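Neutral ceramidase (Pseudomonas aeruginosa, PDB 2ZWS) hydrolyses the N-acyl bond of ceramides to give sphingosine and a free fatty acid, and also runs the reverse synthesis, as a secreted zinc-dependent amidohydrolase. Local coordinates at residues A[207-212]-A[263-268]; A[220-225]-A[272-277]; A[562-567]-A[574-579]; A[611-616]-A[639-644]. One frame throughout, in Å; residues are numbered along the deposited sequence.

Contact 1 of 4, residues A[207-212]-A[263-268]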
# COMPACT_ATOMS: atom_id res chain seq x y z
N SER A 207 -12.17 2.25 0.86
CA SER A 207 -13.25 2.70 1.73
C SER A 207 -13.28 4.22 1.90
O SER A 207 -14.35 4.81 2.04
CB SER A 207 -13.15 2.02 3.10
OG SER A 207 -13.33 0.62 2.96
N MET A 208 -12.09 4.86 1.94
CA MET A 208 -12.00 6.32 1.92
C MET A 208 -12.06 6.72 0.45
O MET A 208 -11.25 6.25 -0.37
CB MET A 208 -10.69 6.79 2.53
CG MET A 208 -10.48 6.44 4.02
SD MET A 208 -11.77 7.05 5.13
CE MET A 208 -11.65 8.84 4.86
N THR A 209 -13.05 7.54 0.11
CA THR A 209 -13.39 7.83 -1.28
C THR A 209 -12.56 8.98 -1.85
O THR A 209 -11.74 9.60 -1.15
CB THR A 209 -14.89 8.19 -1.45
OG1 THR A 209 -15.10 9.49 -0.88
CG2 THR A 209 -15.80 7.13 -0.78
N ASN A 210 -12.79 9.27 -3.13
CA ASN A 210 -12.11 10.39 -3.80
C ASN A 210 -12.51 11.77 -3.28
O ASN A 210 -11.92 12.76 -3.70
CB ASN A 210 -12.19 10.30 -5.35
CG ASN A 210 -13.59 10.51 -5.92
OD1 ASN A 210 -13.79 10.34 -7.14
ND2 ASN A 210 -14.55 10.84 -5.08
N ALA A 211 -13.49 11.81 -2.37
CA ALA A 211 -13.88 13.05 -1.68
C ALA A 211 -13.02 13.36 -0.45
O ALA A 211 -13.07 14.48 0.08
CB ALA A 211 -15.33 12.98 -1.26
N ASN A 212 -12.23 12.38 -0.03
CA ASN A 212 -11.45 12.53 1.18
C ASN A 212 -10.07 13.11 0.86
O ASN A 212 -9.46 12.75 -0.15
CB ASN A 212 -11.27 11.16 1.84
CG ASN A 212 -10.13 11.17 2.84
OD1 ASN A 212 -10.20 11.80 3.89
ND2 ASN A 212 -9.06 10.46 2.50
N ASP A 263 -23.01 6.79 4.28
CA ASP A 263 -23.16 7.89 5.26
C ASP A 263 -21.83 8.40 5.80
O ASP A 263 -21.67 9.61 6.10
CB ASP A 263 -24.06 7.47 6.42
CG ASP A 263 -25.52 7.41 6.02
OD1 ASP A 263 -25.84 7.73 4.84
OD2 ASP A 263 -26.34 7.04 6.88
N ASN A 264 -20.88 7.48 5.94
CA ASN A 264 -19.65 7.82 6.64
C ASN A 264 -18.52 6.89 6.19
O ASN A 264 -18.48 5.70 6.52
CB ASN A 264 -19.88 7.80 8.16
CG ASN A 264 -18.76 8.48 8.93
OD1 ASN A 264 -18.98 9.38 9.76
ND2 ASN A 264 -17.56 8.08 8.66
N GLU A 265 -17.59 7.46 5.42
CA GLU A 265 -16.45 6.69 4.91
C GLU A 265 -15.50 6.21 6.02
O GLU A 265 -14.86 5.16 5.89
CB GLU A 265 -15.72 7.46 3.81
CG GLU A 265 -15.21 8.82 4.27
CD GLU A 265 -14.70 9.72 3.16
OE1 GLU A 265 -14.70 10.95 3.39
OE2 GLU A 265 -14.29 9.24 2.08
N PHE A 266 -15.39 6.98 7.10
CA PHE A 266 -14.59 6.52 8.23
C PHE A 266 -15.22 5.29 8.88
O PHE A 266 -14.51 4.34 9.20
CB PHE A 266 -14.42 7.64 9.26
CG PHE A 266 -13.68 8.84 8.74
CD1 PHE A 266 -14.39 9.95 8.28
CD2 PHE A 266 -12.29 8.88 8.71
CE1 PHE A 266 -13.70 11.08 7.80
CE2 PHE A 266 -11.60 9.99 8.23
CZ PHE A 266 -12.29 11.09 7.77
N ASP A 267 -16.54 5.32 9.08
CA ASP A 267 -17.24 4.14 9.62
C ASP A 267 -17.02 2.93 8.70
O ASP A 267 -16.81 1.81 9.19
CB ASP A 267 -18.76 4.39 9.71
CG ASP A 267 -19.15 5.36 10.82
OD1 ASP A 267 -18.30 5.70 11.68
OD2 ASP A 267 -20.33 5.77 10.85
N ASN A 268 -17.11 3.17 7.39
CA ASN A 268 -16.94 2.08 6.38
C ASN A 268 -15.53 1.50 6.45
O ASN A 268 -15.34 0.29 6.40
CB ASN A 268 -17.21 2.56 4.96
CG ASN A 268 -18.65 3.03 4.73
OD1 ASN A 268 -18.94 3.68 3.70
ND2 ASN A 268 -19.56 2.67 5.63
O HOH W 1 -12.50 13.00 4.69
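Glu265, in the first turn of helix 265-286, reaches across to the loop 207-212 and meets Thr209 with one carboxylate oxygen. Two donors of Thr209 grip OE2: the backbone N at 2.9 Å from OE2, nearly in line with the C-O bond and with an N-H...O angle of 164°, and the hydroxyl OG1 at 3.1 Å from OE2, coming from above the carboxylate plane. The same OG1 accepts from Ala211 N, an ST turn inside the type I beta turn Thr209-Asn212. The glutamate's CG lies between its own backbone N and carbonyl carbon (chi1 58°), and the chain runs extended from there. Met208 crosses this chain at about a right angle, with CE 3.6 Å from Glu265 CD. Bent at both chi2 and chi3, the methionine also brings CE over one face of the Phe266 ring, 3.8 Å from its centroid and displaced toward the rim. Its SD stands over the same ring, making this a Met-aromatic contact as well as a CH-pi one. A water donates to Asn212 OD1 and, at 3.3 Å, to Glu265 OE1. Phe266 meets the magnesium ligand His37 edge-to-face. The backbone N atoms of Ser207 and Met208 bond to Asp218, at the start of helix 218-231, while Asn212 ND2 bonds to Leu214 O in the short strand 214-215.

Contact 2 of 4, residues A[220-225]-A[272-277]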
# COMPACT_ATOMS: atom_id res chain seq x y z
N LYS A 220 -7.33 -1.82 5.11
CA LYS A 220 -6.26 -2.74 5.53
C LYS A 220 -5.38 -2.10 6.58
O LYS A 220 -4.95 -2.75 7.53
CB LYS A 220 -5.44 -3.21 4.32
CG LYS A 220 -6.27 -4.22 3.45
CD LYS A 220 -5.39 -4.88 2.40
CE LYS A 220 -6.16 -6.00 1.65
NZ LYS A 220 -6.49 -7.14 2.57
N GLY A 221 -5.18 -0.80 6.46
CA GLY A 221 -4.42 -0.06 7.47
C GLY A 221 -5.14 -0.04 8.80
O GLY A 221 -4.47 -0.08 9.86
N TYR A 222 -6.47 0.06 8.79
CA TYR A 222 -7.22 0.00 10.05
C TYR A 222 -7.09 -1.40 10.68
O TYR A 222 -6.90 -1.53 11.88
CB TYR A 222 -8.71 0.34 9.90
CG TYR A 222 -9.33 0.29 11.28
CD1 TYR A 222 -10.04 -0.83 11.70
CD2 TYR A 222 -9.12 1.33 12.19
CE1 TYR A 222 -10.56 -0.91 12.98
CE2 TYR A 222 -9.64 1.27 13.49
CZ TYR A 222 -10.35 0.14 13.87
OH TYR A 222 -10.87 0.04 15.13
N ALA A 223 -7.18 -2.44 9.86
CA ALA A 223 -6.98 -3.79 10.39
C ALA A 223 -5.63 -3.94 11.11
O ALA A 223 -5.57 -4.51 12.21
CB ALA A 223 -7.11 -4.80 9.26
N SER A 224 -4.55 -3.45 10.49
CA SER A 224 -3.22 -3.52 11.12
C SER A 224 -3.21 -2.73 12.42
O SER A 224 -2.71 -3.20 13.47
CB SER A 224 -2.13 -2.95 10.22
OG SER A 224 -2.00 -3.69 9.01
N TYR A 225 -3.74 -1.51 12.37
CA TYR A 225 -3.72 -0.63 13.54
C TYR A 225 -4.57 -1.27 14.63
O TYR A 225 -4.14 -1.29 15.80
CB TYR A 225 -4.35 0.71 13.18
CG TYR A 225 -4.51 1.66 14.34
CD1 TYR A 225 -5.73 1.81 14.99
CD2 TYR A 225 -3.41 2.43 14.79
CE1 TYR A 225 -5.86 2.71 16.06
CE2 TYR A 225 -3.55 3.32 15.84
CZ TYR A 225 -4.77 3.43 16.48
OH TYR A 225 -4.93 4.33 17.52
N ILE A 272 -14.97 -2.45 7.44
CA ILE A 272 -14.34 -3.40 6.50
C ILE A 272 -12.98 -3.84 7.05
O ILE A 272 -12.59 -5.00 6.94
CB ILE A 272 -14.25 -2.81 5.05
CG1 ILE A 272 -15.66 -2.48 4.52
CG2 ILE A 272 -13.48 -3.75 4.06
CD1 ILE A 272 -16.65 -3.70 4.52
N GLY A 273 -12.26 -2.91 7.68
CA GLY A 273 -11.04 -3.31 8.40
C GLY A 273 -11.30 -4.32 9.49
O GLY A 273 -10.58 -5.31 9.62
N LEU A 274 -12.33 -4.07 10.28
CA LEU A 274 -12.67 -5.01 11.36
C LEU A 274 -13.07 -6.38 10.84
O LEU A 274 -12.73 -7.39 11.47
CB LEU A 274 -13.77 -4.46 12.26
CG LEU A 274 -13.32 -3.35 13.20
CD1 LEU A 274 -14.53 -2.76 13.90
CD2 LEU A 274 -12.30 -3.84 14.22
N ARG A 275 -13.77 -6.43 9.71
CA ARG A 275 -14.17 -7.73 9.15
C ARG A 275 -12.94 -8.55 8.76
O ARG A 275 -12.86 -9.75 9.07
CB ARG A 275 -15.11 -7.54 7.95
CG ARG A 275 -16.47 -7.03 8.38
CD ARG A 275 -17.38 -6.77 7.22
NE ARG A 275 -18.57 -6.07 7.68
CZ ARG A 275 -19.61 -5.72 6.92
NH1 ARG A 275 -19.64 -6.00 5.62
NH2 ARG A 275 -20.62 -5.05 7.49
N GLN A 276 -11.94 -7.88 8.21
CA GLN A 276 -10.68 -8.55 7.84
C GLN A 276 -9.91 -8.96 9.07
O GLN A 276 -9.41 -10.08 9.16
CB GLN A 276 -9.80 -7.66 6.96
CG GLN A 276 -10.44 -7.41 5.60
CD GLN A 276 -9.66 -6.42 4.80
OE1 GLN A 276 -8.68 -6.78 4.17
NE2 GLN A 276 -10.07 -5.16 4.83
N PHE A 277 -9.80 -8.03 10.02
CA PHE A 277 -9.12 -8.32 11.27
C PHE A 277 -9.71 -9.56 11.94
O PHE A 277 -8.97 -10.43 12.41
CB PHE A 277 -9.21 -7.15 12.26
CG PHE A 277 -8.86 -7.58 13.65
CD1 PHE A 277 -7.54 -7.79 14.00
CD2 PHE A 277 -9.85 -7.90 14.56
CE1 PHE A 277 -7.19 -8.29 15.29
CE2 PHE A 277 -9.53 -8.38 15.83
CZ PHE A 277 -8.20 -8.59 16.19
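Ala223 and Gly273 mark the tight centre of this helix crossing, where their CA atoms are only 4.5 Å apart. The axes of 220-225 and 272-277 approach to 7.5 Å and cross at -56°. Glycine makes this closeness possible: a CB on residue 273 would clash with Tyr222 CD1 and crowd Ala223 N. Ala223 CB instead rests 3.5 Å from Gly273 O, and the Tyr222 ring turns its edge to Gly273 CA. On one flank lies a buried polar pair. Lys220 crosses Gln276 at about a right angle and, bent at chi4, donates from NZ to OE1 at 2.7 Å, nearly in line with the amide C=O. Lys220 NZ also bonds to Phe201 O. The other end of the amide is held as well: Gln276 NE2 donates to Ile272 O at 3.3 Å, from above that carbonyl's plane, on the opposite face from Gln276 N, and bonds to Asn219 OD1. These bonds fix the rotation of the amide. The looser flank is apolar and partly exposed. There Leu274 CD2 lies in the plane of the Tyr222 ring, 3.6 Å from CE1 at its edge, and Ala223 CB is 4.4 Å from Phe277 CB, whose ring leads away from 220-225. Phe277 packs instead against His226 and Trp227 of helix 218-231, while Tyr222 meets Trp582 edge-to-face. Lys220, Ala223 and Ser224 of helix 218-231 also touch Phe241 of strand 238-242, so this helix packs on both helix 265-286 and that strand.

Contact 3 of 4, residues A[562-567]-A[574-579]. Unlike the reference sequence in segment 574-579: Val574 (reference Glu).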
# COMPACT_ATOMS: atom_id res chain seq x y z
N VAL A 562 -2.00 14.37 22.07
CA VAL A 562 -2.98 14.51 23.15
C VAL A 562 -2.24 14.12 24.41
O VAL A 562 -1.74 12.99 24.50
CB VAL A 562 -4.21 13.63 22.98
CG1 VAL A 562 -5.21 13.92 24.07
CG2 VAL A 562 -4.87 13.90 21.63
N VAL A 563 -2.20 15.05 25.36
CA VAL A 563 -1.38 14.90 26.56
C VAL A 563 -2.24 14.83 27.81
O VAL A 563 -3.07 15.72 28.05
CB VAL A 563 -0.34 16.04 26.68
CG1 VAL A 563 0.56 15.83 27.91
CG2 VAL A 563 0.53 16.14 25.43
N ASN A 564 -2.04 13.77 28.59
CA ASN A 564 -2.71 13.53 29.87
C ASN A 564 -1.84 14.10 31.00
O ASN A 564 -0.66 13.77 31.09
CB ASN A 564 -2.90 12.01 30.04
CG ASN A 564 -3.65 11.62 31.32
OD1 ASN A 564 -4.33 12.43 31.95
ND2 ASN A 564 -3.57 10.34 31.67
N ILE A 565 -2.42 14.98 31.82
CA ILE A 565 -1.69 15.56 32.98
C ILE A 565 -2.35 15.21 34.32
O ILE A 565 -2.09 15.85 35.35
CB ILE A 565 -1.47 17.08 32.86
CG1 ILE A 565 -2.78 17.77 32.43
CG2 ILE A 565 -0.31 17.37 31.90
CD1 ILE A 565 -2.71 19.29 32.42
N GLY A 566 -3.22 14.20 34.29
CA GLY A 566 -3.70 13.58 35.51
C GLY A 566 -5.05 14.04 36.01
O GLY A 566 -5.72 14.88 35.42
N LYS A 567 -5.42 13.51 37.17
CA LYS A 567 -6.79 13.55 37.64
C LYS A 567 -7.49 14.88 38.03
O LYS A 567 -8.70 14.97 37.82
CB LYS A 567 -7.00 12.49 38.73
CG LYS A 567 -8.36 11.79 38.66
CD LYS A 567 -8.24 10.29 38.95
CE LYS A 567 -7.81 9.50 37.71
NZ LYS A 567 -8.91 9.32 36.70
N VAL A 574 1.84 12.70 30.05
CA VAL A 574 1.96 11.45 29.29
C VAL A 574 1.13 11.55 28.02
O VAL A 574 -0.06 11.85 28.06
CB VAL A 574 1.52 10.21 30.11
CG1 VAL A 574 1.38 8.96 29.21
CG2 VAL A 574 2.49 9.93 31.25
N THR A 575 1.78 11.31 26.89
CA THR A 575 1.06 11.36 25.61
C THR A 575 0.20 10.11 25.48
O THR A 575 0.65 8.98 25.71
CB THR A 575 1.99 11.63 24.37
OG1 THR A 575 1.31 11.28 23.15
CG2 THR A 575 3.30 10.87 24.46
N VAL A 576 -1.07 10.34 25.17
CA VAL A 576 -2.04 9.25 25.00
C VAL A 576 -2.52 9.10 23.55
O VAL A 576 -3.17 8.11 23.22
CB VAL A 576 -3.29 9.39 25.92
CG1 VAL A 576 -2.90 9.35 27.42
CG2 VAL A 576 -4.11 10.64 25.57
N ALA A 577 -2.19 10.07 22.70
CA ALA A 577 -2.51 9.94 21.28
C ALA A 577 -1.60 10.82 20.43
O ALA A 577 -1.16 11.88 20.87
CB ALA A 577 -3.97 10.25 21.02
N THR A 578 -1.33 10.34 19.22
CA THR A 578 -0.44 10.98 18.28
C THR A 578 -1.23 11.17 16.96
O THR A 578 -2.40 10.76 16.89
CB THR A 578 0.81 10.06 18.17
OG1 THR A 578 1.74 10.43 19.19
CG2 THR A 578 1.46 10.13 16.84
N ASP A 579 -0.61 11.74 15.92
CA ASP A 579 -1.33 11.88 14.65
C ASP A 579 -1.59 10.53 13.95
O ASP A 579 -2.39 10.47 13.03
CB ASP A 579 -0.72 12.94 13.70
CG ASP A 579 0.66 12.58 13.15
OD1 ASP A 579 1.06 11.37 13.18
OD2 ASP A 579 1.33 13.50 12.62
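A classic beta bulge interrupts the hairpin of strands 560-566 and 574-578, with Val576 and Ala577 both set against Val562. Val562 O takes a nearly straight bond from Val576 N at 2.8 Å and a weak one from Ala577 N at 3.5 Å, while Val562 N donates to Ala577 O. Beyond the bulge regular antiparallel pairing holds: Asn564 and Val574 form a hydrogen-bonded pair, N to O in both directions, and Val563 and Thr575 a non-hydrogen-bonded one. The extra residue lets Val562 touch two neighbours at once. Its CG1, anti to the backbone N (chi1 -176°), meets Val576 CG2 at 3.8 Å, and its CG2 meets Ala577 CB at 3.8 Å. Val576 spreads its other branch toward the turn, CG1 lying 3.7 Å from Asn564 CB. The amide of Asn564 leans forward along its own chain, and OD1 accepts from Gly566 N at 3.1 Å in an Asx turn. Just past the bulged strand, Asp579 is a magnesium ligand together with His37, Asp581 and Thr584, and its OD1 forms a salt bridge with Arg39. Strand 574-578 is outermost in its sheet within the chain, and strand 560-566 pairs along its other edge with strand 611-622.

Contact 4 of 4, residues A[611-616]-A[639-644]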
# COMPACT_ATOMS: atom_id res chain seq x y z
N GLY A 611 -9.99 13.00 33.83
CA GLY A 611 -8.87 13.83 34.24
C GLY A 611 -8.66 15.04 33.34
O GLY A 611 -9.58 15.44 32.62
N HIS A 612 -7.46 15.61 33.39
CA HIS A 612 -7.13 16.80 32.62
C HIS A 612 -6.16 16.50 31.48
O HIS A 612 -5.21 15.73 31.65
CB HIS A 612 -6.60 17.88 33.56
CG HIS A 612 -7.63 18.38 34.53
ND1 HIS A 612 -7.82 17.81 35.77
CD2 HIS A 612 -8.56 19.35 34.41
CE1 HIS A 612 -8.81 18.43 36.39
NE2 HIS A 612 -9.28 19.37 35.58
N TYR A 613 -6.43 17.13 30.33
CA TYR A 613 -5.70 16.88 29.10
C TYR A 613 -5.42 18.19 28.39
O TYR A 613 -6.11 19.19 28.63
CB TYR A 613 -6.55 16.00 28.18
CG TYR A 613 -6.78 14.59 28.67
CD1 TYR A 613 -5.99 13.54 28.19
CD2 TYR A 613 -7.80 14.30 29.60
CE1 TYR A 613 -6.19 12.24 28.62
CE2 TYR A 613 -8.00 12.99 30.05
CZ TYR A 613 -7.18 11.96 29.55
OH TYR A 613 -7.36 10.66 29.97
N TYR A 614 -4.44 18.20 27.50
CA TYR A 614 -4.32 19.30 26.55
C TYR A 614 -3.81 18.78 25.22
O TYR A 614 -3.40 17.63 25.12
CB TYR A 614 -3.44 20.42 27.10
CG TYR A 614 -1.97 20.09 27.30
CD1 TYR A 614 -1.50 19.61 28.53
CD2 TYR A 614 -1.05 20.32 26.28
CE1 TYR A 614 -0.15 19.34 28.72
CE2 TYR A 614 0.30 20.07 26.47
CZ TYR A 614 0.74 19.57 27.69
OH TYR A 614 2.08 19.32 27.86
N ILE A 615 -3.83 19.63 24.20
CA ILE A 615 -3.35 19.22 22.88
C ILE A 615 -2.15 20.08 22.48
O ILE A 615 -2.18 21.31 22.61
CB ILE A 615 -4.51 19.27 21.83
CG1 ILE A 615 -5.55 18.18 22.14
CG2 ILE A 615 -3.97 19.13 20.39
CD1 ILE A 615 -6.84 18.27 21.34
N ARG A 616 -1.08 19.42 22.05
CA ARG A 616 0.10 20.09 21.54
C ARG A 616 0.21 19.93 20.02
O ARG A 616 -0.03 18.82 19.47
CB ARG A 616 1.35 19.54 22.23
CG ARG A 616 2.63 20.24 21.90
CD ARG A 616 3.71 19.92 22.92
NE ARG A 616 4.98 20.53 22.53
CZ ARG A 616 6.10 20.46 23.24
NH1 ARG A 616 7.20 21.04 22.80
NH2 ARG A 616 6.11 19.79 24.39
N PHE A 639 -8.23 20.88 29.33
CA PHE A 639 -9.66 20.60 29.41
C PHE A 639 -9.84 19.33 30.23
O PHE A 639 -8.88 18.56 30.41
CB PHE A 639 -10.30 20.46 28.01
CG PHE A 639 -9.68 19.38 27.15
CD1 PHE A 639 -8.57 19.66 26.37
CD2 PHE A 639 -10.21 18.09 27.14
CE1 PHE A 639 -7.98 18.67 25.59
CE2 PHE A 639 -9.62 17.08 26.34
CZ PHE A 639 -8.53 17.38 25.56
N GLU A 640 -11.05 19.12 30.75
CA GLU A 640 -11.33 17.97 31.60
C GLU A 640 -12.16 16.94 30.86
O GLU A 640 -13.16 17.28 30.22
CB GLU A 640 -12.08 18.40 32.87
CG GLU A 640 -12.18 17.27 33.90
CD GLU A 640 -12.75 17.72 35.24
OE1 GLU A 640 -12.94 18.94 35.45
OE2 GLU A 640 -13.00 16.84 36.08
N VAL A 641 -11.76 15.68 30.98
CA VAL A 641 -12.64 14.60 30.56
C VAL A 641 -13.33 14.07 31.81
O VAL A 641 -12.67 13.67 32.78
CB VAL A 641 -11.89 13.47 29.83
CG1 VAL A 641 -12.85 12.33 29.50
CG2 VAL A 641 -11.23 14.00 28.54
N LEU A 642 -14.67 14.13 31.79
CA LEU A 642 -15.51 13.68 32.90
C LEU A 642 -15.94 12.22 32.67
O LEU A 642 -15.96 11.75 31.54
CB LEU A 642 -16.77 14.55 33.00
CG LEU A 642 -16.62 16.08 33.00
CD1 LEU A 642 -17.98 16.76 32.92
CD2 LEU A 642 -15.87 16.54 34.24
N GLY A 643 -16.27 11.50 33.74
CA GLY A 643 -16.81 10.15 33.56
C GLY A 643 -16.93 9.27 34.79
O GLY A 643 -17.84 9.44 35.60
N THR A 644 -16.02 8.31 34.91
CA THR A 644 -16.10 7.31 35.96
C THR A 644 -14.73 6.91 36.49
O THR A 644 -14.03 7.71 37.11
CB THR A 644 -16.78 6.02 35.46
OG1 THR A 644 -16.07 5.53 34.31
CG2 THR A 644 -18.24 6.28 35.08
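The Phe639 ring carries Tyr613 on one face: Tyr613 CB stands 3.5 Å above the plane, offset toward the rim and 3.6 Å from CZ, in a CH-pi contact. Tyr613 O lies over a face too, 3.4 Å from Phe639 CD1, and Ile615 CG1 comes to the ring's edge. Phe639 CG sits between its own backbone N and carbonyl carbon (chi1 58°), which starts the side chain back over the neighbouring strand. The Tyr613 ring touches Val641 obliquely, its CD2 3.6 Å from Val641 CG2, and its hydroxyl bonds to Glu609 O. Beside Glu640 the His612 ring has CG of the glutamate over one face, with ring and carboxylate planes 37° apart. These side chains belong to the antiparallel hairpin of strands 611-622 and 629-642, in the C-terminal beta-sandwich of the enzyme; residues 620-646, which include the second segment, are required for correct folding and localization. Phe639 and Tyr613 exchange two backbone bonds, N to O, each 2.8 Å. Gly611 and Val641 pair likewise, Val641 N to Gly611 O being 2.7 Å. Between them His612 and Glu640 form a non-hydrogen-bonded pair. Trp602 and Val540, from the second sheet, meet Tyr613 and Phe639 respectively, and Tyr534 of the adjoining strand 533-535 meets the Phe639 ring.

Contacts 1 and 2 share helix 265-286 and touch through Ser207 OG and Ile272 CB, 4.1 Å apart; their centres are 14 Å apart. Contacts 3 and 4 are neighbours in one C-terminal sheet, centres 9 Å apart, with Val563 N 2.9 Å from Tyr614 O. Between the two pairs lies the magnesium site: Phe266 of contact 1 comes about 3 Å, side chain to side chain, from the ligand His37, while contact 3 supplies Asp579. Tyr225 of 220-225 also bonds to the ligand Asp581, although the nearest atoms of contacts 2 and 3 are about 7 Å apart. Toward the catalytic zinc, the side chain of Ser207 comes to about 8 Å from that of the zinc ligand His204.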